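PDB 1JO8: actin-binding protein from Saccharomyces cerevisiae, which binds actin filaments, recruits and regulates the ARP2/3 complex in actin assembly, and binds partners such as ARK1, PRK1 and SRV2 through this SH3 domain. Local coordinates for residues A[1-5]-A[26-30]. Where two conformers were deposited one is given. Residues are numbered along the deposited sequence.
Sequences PWATA and INIEF
Antiparallel to each other, residues 1-5 and 26-30 meet where the extended N-terminus reaches the bend in strand 24-29, and together they bury 278 Å². Trp2 and Ile26 form the closest pair, their CA atoms 4.1 Å apart; Pro1 CA lies 5.7 Å from Ile28 CA. Ile26 is extended, and its CG2 rests 4.0 Å from Trp2 CB. The Trp2 indole, with chi1 near +60° (p), leads away from residues 26-30, back along the strand to a cation-pi contact with Lys24. At Asn27 the backbone takes left-handed helical angles (phi 51°, psi 51°), which turns the chain through a corner; its CA-to-CB bond points away from residues 1-5. Although Asn27 N comes within 3.5 Å of Pro1 O, the angle is too poor for a bond. Instead Ile28 N, just past the corner, donates to Pro1 O at 3.0 Å and an almost straight 169°. A strand bent sharply so that its two halves belong to different sheets or faces of the barrel is characteristic of the SH3 fold, and here the N-terminal strand 3-5 lies between it and the C-terminal strand 54-56. Ile28 has its CA-to-CB bond toward residues 1-5, and its mt side chain brings CD1 to 3.5 Å from Ala3 CB, while Ala3 also touches Val54 and Leu56, so this buried pair joins three strands. Glu29, extended, has its CA-to-CB bond away from residues 1-5. Phe30, its chi1 at -64° (m), swings its ring back until CZ lies 3.9 Å from Pro1 CG, which meets the ring at its edge, and the same ring packs edge-to-face with Trp36.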
# COMPACT_ATOMS: atom_id res chain seq x y z
N PRO A 1 -4.34 -10.70 1.02
CA PRO A 1 -4.77 -10.29 -0.32
C PRO A 1 -3.82 -9.24 -0.86
O PRO A 1 -2.92 -8.76 -0.17
CB PRO A 1 -6.16 -9.69 -0.06
CG PRO A 1 -6.03 -9.04 1.25
CD PRO A 1 -5.08 -9.91 2.03
N TRP A 2 -3.98 -8.92 -2.13
CA TRP A 2 -3.32 -7.79 -2.77
C TRP A 2 -4.36 -6.75 -3.19
O TRP A 2 -5.55 -7.02 -3.22
CB TRP A 2 -2.47 -8.25 -3.95
CG TRP A 2 -3.20 -8.96 -5.07
CD1 TRP A 2 -3.38 -10.31 -5.19
CD2 TRP A 2 -3.78 -8.38 -6.23
NE1 TRP A 2 -4.05 -10.58 -6.35
CE2 TRP A 2 -4.30 -9.42 -7.02
CE3 TRP A 2 -3.89 -7.07 -6.71
CZ2 TRP A 2 -4.95 -9.20 -8.23
CZ3 TRP A 2 -4.52 -6.87 -7.91
CH2 TRP A 2 -5.05 -7.92 -8.65
N ALA A 3 -3.88 -5.57 -3.50
CA ALA A 3 -4.72 -4.45 -3.85
C ALA A 3 -4.09 -3.59 -4.93
O ALA A 3 -2.89 -3.67 -5.19
CB ALA A 3 -4.97 -3.60 -2.60
N THR A 4 -4.92 -2.76 -5.54
CA THR A 4 -4.49 -1.81 -6.56
C THR A 4 -4.64 -0.40 -5.99
O THR A 4 -5.68 -0.07 -5.42
CB THR A 4 -5.34 -1.95 -7.83
OG1 THR A 4 -5.26 -3.30 -8.29
CG2 THR A 4 -4.81 -1.07 -8.94
N ALA A 5 -3.60 0.40 -6.11
CA ALA A 5 -3.67 1.78 -5.65
C ALA A 5 -4.66 2.56 -6.48
O ALA A 5 -4.64 2.56 -7.71
CB ALA A 5 -2.30 2.42 -5.77
N ILE A 26 0.97 -5.91 -2.34
CA ILE A 26 0.74 -7.33 -2.11
C ILE A 26 1.00 -7.71 -0.65
O ILE A 26 1.59 -6.95 0.13
CB ILE A 26 1.60 -8.20 -3.07
CG1 ILE A 26 3.07 -8.17 -2.69
CG2 ILE A 26 1.41 -7.74 -4.52
CD1 ILE A 26 3.89 -9.19 -3.49
N ASN A 27 0.55 -8.90 -0.28
CA ASN A 27 0.74 -9.43 1.07
C ASN A 27 0.29 -8.42 2.12
O ASN A 27 0.99 -8.14 3.10
CB ASN A 27 2.17 -9.85 1.32
CG ASN A 27 2.32 -10.84 2.52
OD1 ASN A 27 1.35 -11.48 2.95
ND2 ASN A 27 3.48 -10.79 3.18
N ILE A 28 -0.92 -7.93 1.95
CA ILE A 28 -1.44 -6.94 2.87
C ILE A 28 -1.75 -7.58 4.22
O ILE A 28 -2.30 -8.67 4.30
CB ILE A 28 -2.68 -6.28 2.28
CG1 ILE A 28 -2.23 -5.43 1.10
CG2 ILE A 28 -3.44 -5.44 3.31
CD1 ILE A 28 -3.32 -4.95 0.20
N GLU A 29 -1.34 -6.87 5.26
CA GLU A 29 -1.56 -7.27 6.64
C GLU A 29 -2.35 -6.17 7.30
O GLU A 29 -1.97 -5.00 7.27
CB GLU A 29 -0.21 -7.55 7.32
CG GLU A 29 0.42 -8.79 6.67
CD GLU A 29 1.75 -9.29 7.24
OE1 GLU A 29 2.56 -8.43 7.62
OE2 GLU A 29 2.05 -10.50 7.22
N PHE A 30 -3.49 -6.54 7.87
CA PHE A 30 -4.45 -5.58 8.40
C PHE A 30 -4.07 -5.22 9.83
O PHE A 30 -4.78 -5.53 10.78
CB PHE A 30 -5.86 -6.18 8.31
CG PHE A 30 -6.30 -6.41 6.88
CD1 PHE A 30 -6.84 -5.40 6.12
CD2 PHE A 30 -6.13 -7.64 6.31
CE1 PHE A 30 -7.24 -5.63 4.83
CE2 PHE A 30 -6.53 -7.88 4.98
CZ PHE A 30 -7.07 -6.86 4.26